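Local atomic coordinates of PHOX (Pseudomonas fluorescens, PDB entry 4A9V), a protein that hydrolyses phosphate monoesters as an alkaline phosphatase, using a cofactor built of iron and calcium ions. Residues K171-K183 and L190-S202. Numbering follows the deposited sequence.
Sequences KVLGTFQNCANGK and LTCEENFTDCFGS. With FEO (mu-oxo-diiron), chain S; EDO (1,2-ethanediol), chain O.
Phe-176 turns the edge of its ring to the 190-202 segment: the backbone O of Phe-196 lies in the ring plane, and CZ of Phe-176 meets CE1 of Phe-200 at 4.0 Å, the two side chains crossing at about a right angle. SG of Cys-199 approaches the same ring obliquely, 4.7 Å from its centroid, in a sulfur-aromatic contact. With chi1 at 52°, CG of Phe-176 sits between the backbone N and the carbonyl carbon, and from there the ring reaches these partners. Gln-177, bent at chi2, lays CG against SG of Cys-199 and the O of Asn-195, its amide plane 75° from that of Asn-195; one water joins its NE2 to the N of Asn-195, another its OE1 to Asp-198.

Next along the chain, the Asn-178 amide is a double donor: ND2 bonds OG1 of Thr-191, itself also hydrogen-bonded to Asn-88, at 3.0 Å and OG1 of Thr-175 at 2.9 Å, both slightly tilted from its plane. The Thr-175 hydroxyl in turn donates a hydrogen bond to Glu-193 OE2 at 2.7 Å, on the anti lone pair of that oxygen, which is also salt-bridged to Lys-263. A leucine in place of Asn-178 would probably cost both threonine hydroxyls the shared donor that links them.

One residue on, Cys-179 SG (2.5 Å) and Glu-194 OE1 (2.0 Å) bind FE1 of the mu-oxo-diiron group; Glu-194 OE2 reaches FE2, so one carboxylate bridges the irons. Glu-90, Glu-273, Asp-292 and Glu-387 also bind iron.

The frame is an antiparallel beta hairpin with a beta bulge between Asn-178 and Asn-181, its metal-binding end directed toward the centre of the propeller. Strand 178-183 is the outermost of its sheet, while strand 189-193 also pairs with strand 249-252, whose Val-250 touches Thr-175, Thr-191 and Glu-193.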
# COMPACT_ATOMS: atom_id res chain seq x y z
N LYS A 171 -15.55 6.13 -17.86
CA LYS A 171 -15.54 7.22 -16.90
C LYS A 171 -16.05 6.74 -15.56
O LYS A 171 -17.20 6.35 -15.44
CB LYS A 171 -16.41 8.37 -17.40
CG LYS A 171 -15.86 9.06 -18.64
CD LYS A 171 -16.72 10.25 -19.04
CE LYS A 171 -16.14 10.98 -20.23
NZ LYS A 171 -16.91 12.22 -20.52
N VAL A 172 -15.25 6.94 -14.52
CA VAL A 172 -15.58 6.40 -13.22
C VAL A 172 -15.44 7.49 -12.17
O VAL A 172 -14.55 8.34 -12.26
CB VAL A 172 -14.70 5.17 -12.89
CG1 VAL A 172 -13.22 5.49 -13.03
CG2 VAL A 172 -15.01 4.61 -11.50
N LEU A 173 -16.33 7.48 -11.18
CA LEU A 173 -16.21 8.36 -10.03
C LEU A 173 -15.33 7.72 -8.97
O LEU A 173 -15.66 6.67 -8.40
CB LEU A 173 -17.57 8.70 -9.45
CG LEU A 173 -18.51 9.47 -10.37
CD1 LEU A 173 -19.79 9.80 -9.63
CD2 LEU A 173 -17.85 10.73 -10.91
N GLY A 174 -14.22 8.39 -8.69
CA GLY A 174 -13.47 8.12 -7.48
C GLY A 174 -12.36 7.10 -7.61
O GLY A 174 -12.41 6.17 -8.43
N THR A 175 -11.36 7.30 -6.76
CA THR A 175 -10.50 6.25 -6.28
C THR A 175 -10.53 6.33 -4.76
O THR A 175 -10.64 7.43 -4.20
CB THR A 175 -9.07 6.44 -6.85
OG1 THR A 175 -8.23 5.35 -6.47
CG2 THR A 175 -8.43 7.74 -6.39
N PHE A 176 -10.68 5.18 -4.12
CA PHE A 176 -10.83 5.12 -2.68
C PHE A 176 -10.21 3.82 -2.16
O PHE A 176 -9.75 3.00 -2.96
CB PHE A 176 -12.31 5.28 -2.26
CG PHE A 176 -13.28 4.35 -2.96
CD1 PHE A 176 -13.42 3.03 -2.54
CD2 PHE A 176 -14.06 4.79 -4.02
CE1 PHE A 176 -14.28 2.17 -3.19
CE2 PHE A 176 -14.95 3.94 -4.65
CZ PHE A 176 -15.03 2.62 -4.26
N GLN A 177 -10.06 3.71 -0.85
CA GLN A 177 -9.35 2.58 -0.25
C GLN A 177 -7.95 2.47 -0.87
O GLN A 177 -7.38 1.38 -1.00
CB GLN A 177 -10.16 1.28 -0.33
CG GLN A 177 -11.41 1.31 0.54
CD GLN A 177 -11.18 1.09 2.04
OE1 GLN A 177 -12.12 1.23 2.82
NE2 GLN A 177 -10.02 0.59 2.41
N ASN A 178 -7.33 3.63 -1.01
CA ASN A 178 -5.98 3.77 -1.56
C ASN A 178 -4.92 3.39 -0.54
O ASN A 178 -4.75 4.08 0.47
CB ASN A 178 -5.75 5.20 -2.00
CG ASN A 178 -6.76 5.64 -3.01
OD1 ASN A 178 -7.92 5.87 -2.67
ND2 ASN A 178 -6.38 5.57 -4.28
N CYS A 179 -4.26 2.28 -0.80
CA CYS A 179 -3.36 1.64 0.15
C CYS A 179 -1.95 2.17 -0.08
O CYS A 179 -1.58 3.19 0.49
CB CYS A 179 -3.47 0.13 -0.02
SG CYS A 179 -2.45 -0.81 1.11
N ALA A 180 -1.19 1.56 -0.98
CA ALA A 180 0.15 2.06 -1.22
C ALA A 180 0.38 2.37 -2.71
O ALA A 180 -0.58 2.73 -3.43
CB ALA A 180 1.20 1.12 -0.62
N ASN A 181 1.65 2.46 -3.10
CA ASN A 181 2.05 3.40 -4.13
C ASN A 181 3.08 2.81 -5.08
O ASN A 181 3.75 1.82 -4.78
CB ASN A 181 2.64 4.65 -3.47
CG ASN A 181 3.89 4.36 -2.66
OD1 ASN A 181 3.89 3.49 -1.77
ND2 ASN A 181 4.99 5.01 -3.01
N GLY A 182 3.29 3.54 -6.18
CA GLY A 182 4.48 3.41 -7.01
C GLY A 182 4.88 4.76 -7.57
O GLY A 182 4.07 5.68 -7.63
N LYS A 183 6.13 4.85 -7.99
CA LYS A 183 6.68 6.07 -8.56
C LYS A 183 7.32 5.69 -9.88
O LYS A 183 8.21 4.85 -9.91
CB LYS A 183 7.73 6.66 -7.62
CG LYS A 183 8.41 7.89 -8.18
CD LYS A 183 9.41 8.46 -7.19
CE LYS A 183 10.15 9.66 -7.75
NZ LYS A 183 11.19 10.13 -6.79
N LEU A 190 1.63 6.14 -9.01
CA LEU A 190 0.64 5.08 -9.03
C LEU A 190 0.04 4.92 -7.64
O LEU A 190 0.77 4.84 -6.64
CB LEU A 190 1.28 3.76 -9.47
CG LEU A 190 2.01 3.77 -10.82
CD1 LEU A 190 2.55 2.39 -11.15
CD2 LEU A 190 1.13 4.30 -11.95
N THR A 191 -1.28 4.92 -7.59
CA THR A 191 -2.00 4.65 -6.36
C THR A 191 -2.82 3.38 -6.52
O THR A 191 -3.34 3.09 -7.60
CB THR A 191 -2.86 5.85 -5.91
OG1 THR A 191 -3.38 5.58 -4.61
CG2 THR A 191 -4.02 6.11 -6.86
N CYS A 192 -2.91 2.60 -5.45
CA CYS A 192 -3.40 1.23 -5.51
C CYS A 192 -4.67 1.08 -4.70
O CYS A 192 -4.68 1.35 -3.50
CB CYS A 192 -2.33 0.30 -4.95
SG CYS A 192 -0.90 0.16 -6.02
N GLU A 193 -5.75 0.64 -5.34
CA GLU A 193 -7.03 0.40 -4.67
C GLU A 193 -7.02 -1.00 -4.08
O GLU A 193 -6.90 -1.98 -4.81
CB GLU A 193 -8.17 0.55 -5.68
CG GLU A 193 -8.27 1.97 -6.22
CD GLU A 193 -9.16 2.14 -7.44
OE1 GLU A 193 -9.64 1.15 -8.04
OE2 GLU A 193 -9.39 3.32 -7.81
N GLU A 194 -7.13 -1.09 -2.76
CA GLU A 194 -6.97 -2.36 -2.04
C GLU A 194 -8.34 -2.89 -1.58
O GLU A 194 -9.01 -3.58 -2.34
CB GLU A 194 -5.98 -2.21 -0.87
CG GLU A 194 -5.71 -3.52 -0.13
CD GLU A 194 -4.99 -3.32 1.18
OE1 GLU A 194 -5.17 -2.25 1.81
OE2 GLU A 194 -4.30 -4.27 1.62
N ASN A 195 -8.82 -2.49 -0.41
CA ASN A 195 -10.05 -3.07 0.16
C ASN A 195 -11.31 -2.37 -0.34
O ASN A 195 -12.24 -2.05 0.43
CB ASN A 195 -9.97 -3.09 1.68
CG ASN A 195 -8.96 -4.09 2.18
OD1 ASN A 195 -9.01 -5.27 1.81
ND2 ASN A 195 -7.98 -3.62 2.93
N PHE A 196 -11.38 -2.21 -1.65
CA PHE A 196 -12.48 -1.48 -2.27
C PHE A 196 -13.82 -2.18 -2.05
O PHE A 196 -14.86 -1.53 -1.95
CB PHE A 196 -12.23 -1.27 -3.77
CG PHE A 196 -12.27 -2.53 -4.58
CD1 PHE A 196 -11.16 -3.35 -4.70
CD2 PHE A 196 -13.41 -2.87 -5.27
CE1 PHE A 196 -11.21 -4.51 -5.45
CE2 PHE A 196 -13.47 -4.04 -6.01
CZ PHE A 196 -12.37 -4.85 -6.12
N THR A 197 -13.80 -3.51 -1.99
CA THR A 197 -15.02 -4.29 -1.85
C THR A 197 -15.73 -4.02 -0.54
O THR A 197 -16.95 -4.17 -0.46
CB THR A 197 -14.72 -5.80 -1.95
OG1 THR A 197 -13.68 -6.14 -1.02
CG2 THR A 197 -14.25 -6.17 -3.34
N ASP A 198 -14.99 -3.59 0.48
CA ASP A 198 -15.56 -3.30 1.80
C ASP A 198 -16.67 -2.26 1.70
O ASP A 198 -17.55 -2.20 2.57
CB ASP A 198 -14.48 -2.74 2.74
CG ASP A 198 -13.44 -3.77 3.14
OD1 ASP A 198 -13.50 -4.93 2.67
OD2 ASP A 198 -12.56 -3.41 3.95
N CYS A 199 -16.56 -1.38 0.71
CA CYS A 199 -17.41 -0.20 0.60
C CYS A 199 -18.76 -0.49 -0.04
O CYS A 199 -19.61 0.40 -0.09
CB CYS A 199 -16.68 0.86 -0.21
SG CYS A 199 -15.14 1.41 0.54
N PHE A 200 -18.92 -1.69 -0.59
CA PHE A 200 -20.15 -2.05 -1.29
C PHE A 200 -21.05 -2.90 -0.41
O PHE A 200 -20.58 -3.62 0.46
CB PHE A 200 -19.79 -2.80 -2.58
CG PHE A 200 -19.12 -1.94 -3.61
CD1 PHE A 200 -17.77 -1.64 -3.52
CD2 PHE A 200 -19.86 -1.35 -4.63
CE1 PHE A 200 -17.18 -0.78 -4.42
CE2 PHE A 200 -19.27 -0.49 -5.53
CZ PHE A 200 -17.93 -0.19 -5.41
N GLY A 201 -22.34 -2.76 -0.62
CA GLY A 201 -23.31 -3.62 0.04
C GLY A 201 -24.51 -3.80 -0.85
O GLY A 201 -24.42 -3.56 -2.05
N SER A 202 -25.64 -4.20 -0.28
CA SER A 202 -26.86 -4.27 -1.05
C SER A 202 -28.04 -3.94 -0.16
O SER A 202 -28.06 -4.29 1.02
CB SER A 202 -27.05 -5.66 -1.66
OG SER A 202 -28.27 -5.72 -2.37
FE1 FEO S . -3.91 -1.21 3.03
FE2 FEO S . -2.67 -4.46 2.87
O FEO S . -2.83 -2.71 3.68
C1 EDO O . 12.17 12.83 -8.96
O1 EDO O . 12.17 12.53 -7.46
C2 EDO O . 10.98 12.10 -9.61
O2 EDO O . 10.50 12.87 -10.73
O HOH W 1 -7.63 -0.39 1.35
O HOH W 2 -12.23 -0.73 4.87
O HOH W 3 -2.69 -0.08 4.41
O HOH W 4 -5.14 -1.90 4.82